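Local coordinates for LPP20 lipofamily protein (PDB 4KZS) that is of unknown function but is secreted by Helicobacter pylori and may be linked to the outer membrane and the Tol-Pal system, at residues 112-115 and 116-120. Sequence-based numbering, arbitrary orientation.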
ATOM      1  N   ASP A 112      -4.928  -7.045  16.331  1.00 45.60           N
ATOM      2  CA  ASP A 112      -5.756  -5.871  16.175  1.00 47.03           C
ATOM      3  C   ASP A 112      -5.497  -5.098  14.898  1.00 49.37           C
ATOM      4  O   ASP A 112      -6.444  -4.665  14.250  1.00 52.14           O
ATOM      5  CB  ASP A 112      -5.658  -4.965  17.401  1.00 52.92           C
ATOM      6  CG  ASP A 112      -6.160  -5.641  18.688  1.00 67.82           C
ATOM      7  OD1 ASP A 112      -6.810  -6.721  18.639  1.00 79.73           O
ATOM      8  OD2 ASP A 112      -5.901  -5.089  19.773  1.00 78.83           O
ATOM      9  N   LYS A 113      -4.224  -4.891  14.562  1.00 50.41           N
ATOM     10  CA  LYS A 113      -3.835  -4.158  13.360  1.00 50.46           C
ATOM     11  C   LYS A 113      -4.281  -5.023  12.160  1.00 49.68           C
ATOM     12  O   LYS A 113      -4.709  -4.509  11.137  1.00 49.46           O
ATOM     13  CB  LYS A 113      -2.319  -3.908  13.359  1.00 60.26           C
ATOM     14  CG  LYS A 113      -1.779  -2.965  12.279  1.00 78.40           C
ATOM     15  CD  LYS A 113      -0.264  -2.735  12.440  1.00 92.63           C
ATOM     16  CE  LYS A 113       0.351  -1.851  11.345  1.00 92.00           C
ATOM     17  NZ  LYS A 113      -0.181  -0.461  11.360  1.00 88.93           N
ATOM     18  N   TYR A 114      -4.241  -6.336  12.306  1.00 41.70           N
ATOM     19  CA  TYR A 114      -4.773  -7.204  11.276  1.00 43.15           C
ATOM     20  C   TYR A 114      -6.275  -7.005  11.089  1.00 46.68           C
ATOM     21  O   TYR A 114      -6.671  -6.602  10.000  1.00 48.14           O
ATOM     22  CB  TYR A 114      -4.496  -8.649  11.618  1.00 44.65           C
ATOM     23  CG  TYR A 114      -4.955  -9.592  10.579  1.00 47.54           C
ATOM     24  CD1 TYR A 114      -6.261  -9.982  10.544  1.00 56.89           C
ATOM     25  CD2 TYR A 114      -4.081 -10.119   9.640  1.00 53.89           C
ATOM     26  CE1 TYR A 114      -6.718 -10.874   9.599  1.00 66.90           C
ATOM     27  CE2 TYR A 114      -4.519 -11.014   8.675  1.00 61.53           C
ATOM     28  CZ  TYR A 114      -5.858 -11.395   8.660  1.00 68.94           C
ATOM     29  OH  TYR A 114      -6.380 -12.289   7.732  1.00 69.20           O
ATOM     30  N   ASN A 115      -7.094  -7.262  12.137  1.00 41.23           N
ATOM     31  CA  ASN A 115      -8.537  -7.024  12.093  1.00 35.93           C
ATOM     32  C   ASN A 115      -8.877  -5.658  11.489  1.00 42.57           C
ATOM     33  O   ASN A 115      -9.828  -5.539  10.733  1.00 53.91           O
ATOM     34  CB  ASN A 115      -9.159  -7.155  13.444  1.00 33.68           C
ATOM     35  CG  ASN A 115      -8.916  -8.525  14.057  1.00 38.84           C
ATOM     36  OD1 ASN A 115      -8.605  -9.483  13.345  1.00 36.75           O
ATOM     37  ND2 ASN A 115      -9.012  -8.626  15.391  1.00 38.05           N
ATOM     38  N   ALA A 116      -8.052  -4.655  11.739  1.00 40.70           N
ATOM     39  CA  ALA A 116      -8.308  -3.322  11.240  1.00 45.02           C
ATOM     40  C   ALA A 116      -8.022  -3.301   9.764  1.00 53.51           C
ATOM     41  O   ALA A 116      -8.730  -2.644   9.012  1.00 67.20           O
ATOM     42  CB  ALA A 116      -7.446  -2.293  11.964  1.00 36.27           C
ATOM     43  N   LEU A 117      -6.991  -4.026   9.343  1.00 56.40           N
ATOM     44  CA  LEU A 117      -6.714  -4.150   7.909  1.00 55.65           C
ATOM     45  C   LEU A 117      -7.853  -4.882   7.169  1.00 57.75           C
ATOM     46  O   LEU A 117      -8.222  -4.446   6.085  1.00 55.74           O
ATOM     47  CB  LEU A 117      -5.351  -4.802   7.638  1.00 48.12           C
ATOM     48  CG  LEU A 117      -4.213  -3.868   8.071  1.00 46.26           C
ATOM     49  CD1 LEU A 117      -2.908  -4.637   8.218  1.00 42.26           C
ATOM     50  CD2 LEU A 117      -4.035  -2.709   7.127  1.00 45.86           C
ATOM     51  N   TYR A 118      -8.405  -5.948   7.768  1.00 52.74           N
ATOM     52  CA  TYR A 118      -9.426  -6.797   7.144  1.00 55.16           C
ATOM     53  C   TYR A 118     -10.623  -5.934   6.874  1.00 64.53           C
ATOM     54  O   TYR A 118     -11.031  -5.726   5.736  1.00 77.07           O
ATOM     55  CB  TYR A 118      -9.856  -7.850   8.136  1.00 59.41           C
ATOM     56  CG  TYR A 118     -10.244  -9.237   7.632  1.00 64.07           C
ATOM     57  CD1 TYR A 118     -11.460  -9.475   6.994  1.00 66.13           C
ATOM     58  CD2 TYR A 118      -9.419 -10.329   7.898  1.00 74.38           C
ATOM     59  CE1 TYR A 118     -11.827 -10.758   6.593  1.00 68.50           C
ATOM     60  CE2 TYR A 118      -9.758 -11.618   7.513  1.00 85.24           C
ATOM     61  CZ  TYR A 118     -10.960 -11.831   6.856  1.00 89.04           C
ATOM     62  OH  TYR A 118     -11.274 -13.126   6.483  1.00103.90           O
ATOM     63  N   GLY A 119     -11.152  -5.355   7.938  1.00 67.38           N
ATOM     64  CA  GLY A 119     -12.322  -4.520   7.826  1.00 59.57           C
ATOM     65  C   GLY A 119     -12.060  -3.164   7.185  1.00 64.61           C
ATOM     66  O   GLY A 119     -12.936  -2.294   7.147  1.00 71.43           O
ATOM     67  N   GLN A 120     -10.860  -2.939   6.700  1.00 59.28           N
ATOM     68  CA  GLN A 120     -10.667  -1.719   5.956  1.00 57.37           C
ATOM     69  C   GLN A 120     -10.811  -2.061   4.482  1.00 72.81           C
ATOM     70  O   GLN A 120     -10.981  -1.166   3.656  1.00 76.98           O
ATOM     71  CB  GLN A 120      -9.290  -1.162   6.207  1.00 48.77           C
ATOM     72  CG  GLN A 120      -9.136   0.185   5.574  1.00 65.41           C
ATOM     73  CD  GLN A 120      -7.797   0.774   5.852  1.00 78.65           C
ATOM     74  OE1 GLN A 120      -7.193   0.493   6.894  1.00 81.10           O
ATOM     75  NE2 GLN A 120      -7.301   1.602   4.917  1.00 90.27           N
TER
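The carbonyl oxygen of K113 takes the amide of L117 at 2.9 Å (L117 N to K113 O). The leucine side chain leans over the same acceptor: its CG, anti to its own carbonyl carbon (chi1 -68°), lies beside K113 O, and CD1 follows closely. Farther out, the L117 side chain also touches K146 and I150 of helix 135-157. Three further i to i+4 bonds repeat the pattern. A116 N reaches D112 O at 3.0 Å, Y118 N reaches Y114 O at 2.9 Å, and G119 N gives the straightest of the four, 173° at N115 O. This regular bonding identifies the residues as successive turns of helix 103-121, in the LPP20 middle domain, where Y114 and L117 face helix 135-157, consistent with the three-helix bundle described for this protein. On one side of the helix the rings of Y114 and Y118, four residues apart, lie side by side and point the same way. Neither covers the other's face: the centroids are 5.7 Å apart, the planes meet at 56°, and CE1 of Y114 arrives in the plane of the Y118 ring, at its edge, with Y118 CD2 as its nearest atom there. The phenol oxygen of Y114 also passes the Y118 rim, 3.5 Å from CE2 of Y118, on its way to a hydrogen bond with OE1 of E151, which gives the polar end of this buried tyrosine a partner on helix 135-157. Y118, partly exposed, meets Y167 edge-to-face, and its hydroxyl forms a weak hydrogen bond with the carbonyl of S163.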